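Local coordinates for protein CbsA (Xanthomonas oryzae pv. oryzae, PDB 5XYH) that probably hydrolyses cellulose as an exo-acting 1,4-beta-cellobiosidase of glycoside hydrolase family 6, an enzyme that degrades plant cell walls, at residues Pro288-Asn300 with His353-Asp367. Sequence-based numbering, arbitrary orientation.
Sequences PSKIGFLIDTGRN and HIHAYVWGKGGGESD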
# COMPACT_ATOMS: atom_id res chain seq x y z
N PRO A 288 2.96 -8.30 -21.23
CA PRO A 288 4.20 -9.08 -21.35
C PRO A 288 4.43 -9.96 -20.14
O PRO A 288 4.09 -9.60 -19.00
CB PRO A 288 5.29 -8.01 -21.48
CG PRO A 288 4.70 -6.80 -20.89
CD PRO A 288 3.23 -6.86 -21.22
N SER A 289 5.02 -11.12 -20.39
CA SER A 289 5.22 -12.10 -19.33
C SER A 289 6.15 -11.59 -18.24
O SER A 289 6.12 -12.11 -17.12
CB SER A 289 5.76 -13.39 -19.93
OG SER A 289 6.91 -13.11 -20.70
N LYS A 290 6.96 -10.59 -18.55
CA LYS A 290 7.94 -10.09 -17.59
C LYS A 290 7.35 -9.12 -16.57
O LYS A 290 8.10 -8.63 -15.71
CB LYS A 290 9.09 -9.40 -18.34
CG LYS A 290 8.77 -8.00 -18.83
CD LYS A 290 9.97 -7.39 -19.56
CE LYS A 290 9.65 -5.97 -20.04
NZ LYS A 290 8.44 -5.88 -20.92
N ILE A 291 6.05 -8.81 -16.63
CA ILE A 291 5.49 -7.90 -15.63
C ILE A 291 5.77 -8.46 -14.24
O ILE A 291 5.80 -9.68 -14.03
CB ILE A 291 3.98 -7.67 -15.82
CG1 ILE A 291 3.24 -9.01 -15.87
CG2 ILE A 291 3.74 -6.84 -17.06
CD1 ILE A 291 1.75 -8.88 -15.71
N GLY A 292 6.02 -7.56 -13.30
CA GLY A 292 6.33 -7.96 -11.94
C GLY A 292 5.33 -7.43 -10.93
O GLY A 292 4.60 -6.47 -11.20
N PHE A 293 5.27 -8.06 -9.77
CA PHE A 293 4.39 -7.60 -8.70
C PHE A 293 5.19 -7.24 -7.46
O PHE A 293 6.10 -7.97 -7.06
CB PHE A 293 3.34 -8.67 -8.36
CG PHE A 293 2.19 -8.72 -9.34
CD1 PHE A 293 2.39 -9.23 -10.61
CD2 PHE A 293 0.93 -8.27 -8.98
CE1 PHE A 293 1.33 -9.28 -11.53
CE2 PHE A 293 -0.12 -8.32 -9.89
CZ PHE A 293 0.09 -8.83 -11.17
N LEU A 294 4.85 -6.09 -6.86
CA LEU A 294 5.28 -5.77 -5.51
C LEU A 294 4.17 -6.16 -4.53
O LEU A 294 2.98 -6.14 -4.88
CB LEU A 294 5.61 -4.28 -5.37
CG LEU A 294 6.52 -3.67 -6.44
CD1 LEU A 294 6.81 -2.21 -6.16
CD2 LEU A 294 7.83 -4.48 -6.54
N ILE A 295 4.57 -6.53 -3.32
CA ILE A 295 3.65 -6.70 -2.20
C ILE A 295 4.16 -5.86 -1.04
O ILE A 295 5.34 -5.93 -0.68
CB ILE A 295 3.50 -8.18 -1.79
CG1 ILE A 295 2.95 -8.99 -2.98
CG2 ILE A 295 2.58 -8.29 -0.56
CD1 ILE A 295 2.95 -10.51 -2.79
N ASP A 296 3.27 -5.04 -0.48
CA ASP A 296 3.59 -4.25 0.71
C ASP A 296 3.51 -5.16 1.92
O ASP A 296 2.42 -5.61 2.30
CB ASP A 296 2.61 -3.08 0.84
CG ASP A 296 2.97 -2.12 1.97
OD1 ASP A 296 3.82 -2.46 2.84
OD2 ASP A 296 2.38 -1.01 1.98
N THR A 297 4.66 -5.44 2.54
CA THR A 297 4.72 -6.34 3.68
C THR A 297 5.07 -5.61 4.98
O THR A 297 5.54 -6.23 5.93
CB THR A 297 5.74 -7.45 3.42
OG1 THR A 297 7.04 -6.87 3.21
CG2 THR A 297 5.33 -8.27 2.19
N GLY A 298 4.85 -4.30 5.03
CA GLY A 298 5.24 -3.54 6.20
C GLY A 298 4.45 -3.86 7.45
O GLY A 298 4.96 -3.71 8.56
N ARG A 299 3.20 -4.30 7.29
CA ARG A 299 2.33 -4.45 8.46
C ARG A 299 1.45 -5.70 8.38
O ARG A 299 0.39 -5.74 9.01
CB ARG A 299 1.44 -3.22 8.65
CG ARG A 299 2.22 -1.95 9.00
CD ARG A 299 1.30 -0.74 9.33
NE ARG A 299 0.31 -0.47 8.29
CZ ARG A 299 -0.56 0.55 8.33
NH1 ARG A 299 -0.57 1.40 9.35
NH2 ARG A 299 -1.43 0.71 7.35
N ASN A 300 1.89 -6.73 7.66
CA ASN A 300 1.03 -7.88 7.39
C ASN A 300 1.60 -9.19 7.94
O ASN A 300 1.23 -10.27 7.47
CB ASN A 300 0.77 -7.98 5.88
CG ASN A 300 1.95 -8.57 5.10
OD1 ASN A 300 3.09 -8.45 5.51
ND2 ASN A 300 1.66 -9.21 3.95
N HIS A 353 7.14 -14.16 -10.02
CA HIS A 353 6.87 -12.86 -10.62
C HIS A 353 6.80 -11.74 -9.58
O HIS A 353 6.33 -10.65 -9.89
CB HIS A 353 5.57 -12.92 -11.43
CG HIS A 353 5.48 -14.14 -12.30
ND1 HIS A 353 6.30 -14.34 -13.39
CD2 HIS A 353 4.70 -15.25 -12.21
CE1 HIS A 353 6.03 -15.51 -13.94
NE2 HIS A 353 5.06 -16.08 -13.25
N ILE A 354 7.28 -11.98 -8.36
CA ILE A 354 7.33 -10.95 -7.32
C ILE A 354 8.65 -10.20 -7.47
O ILE A 354 9.71 -10.76 -7.17
CB ILE A 354 7.20 -11.54 -5.91
CG1 ILE A 354 5.94 -12.41 -5.82
CG2 ILE A 354 7.21 -10.43 -4.86
CD1 ILE A 354 4.66 -11.67 -6.15
N HIS A 355 8.59 -8.95 -7.93
CA HIS A 355 9.82 -8.18 -8.08
C HIS A 355 10.43 -7.85 -6.71
O HIS A 355 11.66 -7.81 -6.58
CB HIS A 355 9.56 -6.89 -8.88
CG HIS A 355 9.59 -7.08 -10.37
ND1 HIS A 355 9.49 -6.03 -11.26
CD2 HIS A 355 9.72 -8.20 -11.12
CE1 HIS A 355 9.56 -6.49 -12.49
NE2 HIS A 355 9.69 -7.81 -12.44
N ALA A 356 9.61 -7.62 -5.70
CA ALA A 356 10.15 -7.24 -4.40
C ALA A 356 9.03 -7.25 -3.36
O ALA A 356 7.87 -7.06 -3.70
CB ALA A 356 10.80 -5.85 -4.44
N TYR A 357 9.40 -7.53 -2.11
CA TYR A 357 8.59 -7.13 -0.96
C TYR A 357 9.06 -5.74 -0.56
O TYR A 357 10.26 -5.50 -0.46
CB TYR A 357 8.74 -8.09 0.22
CG TYR A 357 8.37 -9.54 -0.06
CD1 TYR A 357 7.29 -9.86 -0.88
CD2 TYR A 357 9.09 -10.57 0.50
CE1 TYR A 357 6.96 -11.19 -1.14
CE2 TYR A 357 8.77 -11.90 0.26
CZ TYR A 357 7.70 -12.20 -0.56
OH TYR A 357 7.39 -13.52 -0.80
N VAL A 358 8.11 -4.81 -0.35
CA VAL A 358 8.44 -3.43 -0.02
C VAL A 358 7.66 -3.04 1.23
O VAL A 358 6.63 -3.63 1.56
CB VAL A 358 8.12 -2.44 -1.18
CG1 VAL A 358 8.88 -2.82 -2.46
CG2 VAL A 358 6.62 -2.37 -1.42
N TRP A 359 8.18 -2.05 1.95
CA TRP A 359 7.41 -1.43 3.03
C TRP A 359 6.80 -0.18 2.42
O TRP A 359 7.38 0.91 2.46
CB TRP A 359 8.29 -1.13 4.24
CG TRP A 359 8.60 -2.35 5.03
CD1 TRP A 359 8.32 -3.64 4.69
CD2 TRP A 359 9.22 -2.40 6.31
NE1 TRP A 359 8.74 -4.49 5.67
CE2 TRP A 359 9.30 -3.75 6.68
CE3 TRP A 359 9.72 -1.42 7.19
CZ2 TRP A 359 9.87 -4.16 7.90
CZ3 TRP A 359 10.29 -1.84 8.39
CH2 TRP A 359 10.36 -3.19 8.74
N GLY A 360 5.63 -0.36 1.79
CA GLY A 360 4.94 0.75 1.18
C GLY A 360 4.52 1.79 2.20
O GLY A 360 4.73 2.99 2.01
N LYS A 361 3.93 1.35 3.29
CA LYS A 361 3.63 2.23 4.41
C LYS A 361 4.47 1.79 5.59
O LYS A 361 4.32 0.67 6.08
CB LYS A 361 2.15 2.20 4.76
CG LYS A 361 1.83 2.99 6.02
CD LYS A 361 0.70 3.97 5.80
CE LYS A 361 0.34 4.66 7.12
NZ LYS A 361 -0.73 5.66 6.89
N GLY A 362 5.35 2.68 6.05
CA GLY A 362 6.19 2.40 7.21
C GLY A 362 5.39 2.18 8.48
O GLY A 362 4.60 3.04 8.88
N GLY A 363 5.59 1.02 9.12
CA GLY A 363 4.85 0.67 10.31
C GLY A 363 5.06 1.69 11.41
O GLY A 363 6.20 2.09 11.65
N GLY A 364 3.98 2.14 12.05
CA GLY A 364 4.03 3.15 13.09
C GLY A 364 3.30 4.43 12.72
O GLY A 364 2.87 5.17 13.62
N GLU A 365 3.16 4.72 11.43
CA GLU A 365 2.41 5.90 11.02
C GLU A 365 0.91 5.61 11.04
O GLU A 365 0.46 4.51 10.70
CB GLU A 365 2.87 6.39 9.65
CG GLU A 365 4.28 6.98 9.72
CD GLU A 365 4.86 7.33 8.36
OE1 GLU A 365 4.18 7.08 7.35
OE2 GLU A 365 6.02 7.82 8.30
N SER A 366 0.15 6.59 11.50
CA SER A 366 -1.28 6.42 11.69
C SER A 366 -2.02 6.42 10.36
O SER A 366 -1.67 7.16 9.43
CB SER A 366 -1.82 7.53 12.59
OG SER A 366 -3.22 7.41 12.73
N ASP A 367 -3.06 5.57 10.27
CA ASP A 367 -3.96 5.53 9.12
C ASP A 367 -5.07 6.58 9.22
O ASP A 367 -5.82 6.75 8.25
CB ASP A 367 -4.59 4.13 9.00
CG ASP A 367 -3.55 3.03 8.76
OD1 ASP A 367 -2.58 3.30 8.01
OD2 ASP A 367 -3.69 1.92 9.34
O HOH W 1 7.52 -11.69 -14.02
O HOH W 2 10.47 -9.05 -14.73
O HOH W 3 3.01 -1.52 5.29
O HOH W 4 6.93 -1.67 8.85
O HOH W 5 1.13 1.91 11.63
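Leu294 and Ala356 meet on one face of the sheet, where Leu294 CD2 lies 3.9 Å from Ala356 CB and also touches His355 CB. On the other face Ile295 CD1 reaches Ile354 CD1 at 3.9 Å. Strands 292-296 and 354-358 run parallel. Phe293 N donates to His353 O, and Val358 N to Ile295 O in a nearly straight bond of 170°. A beta bulge at His355 shifts the register by one. The His355 side chain points toward the partner strand there, and Gly292 CA sits over the ring face, 3.4 Å from the centroid, a CH-pi contact. His355 ND1 is hydrogen-bonded to Tyr191 OH. The pair belongs to the mainly parallel sheet of the distorted barrel of family 6, with strand 229-232 flanking 292-296. Past the strand ends, Gly298 CA packs over the face of the Trp359 five-membered ring. Asp296 OD1 accepts from Gly298 N in an Asx turn, while OD2 takes Ala235 N and, weakly, Lys361 N. Arg299 bends at chi3 (-53°) and meets Asp367 end-on in a salt bridge. Its NH2 lies 2.9 Å and its NH1 3.1 Å from Asp367 OD1. Lys361 NZ is a weak further partner of OD1. The guanidinium and carboxylate planes stand 81° apart. Lys361 CG covers one guanidinium face, and Asp367 OD2 is hydrogen-bonded to Tyr237 OH.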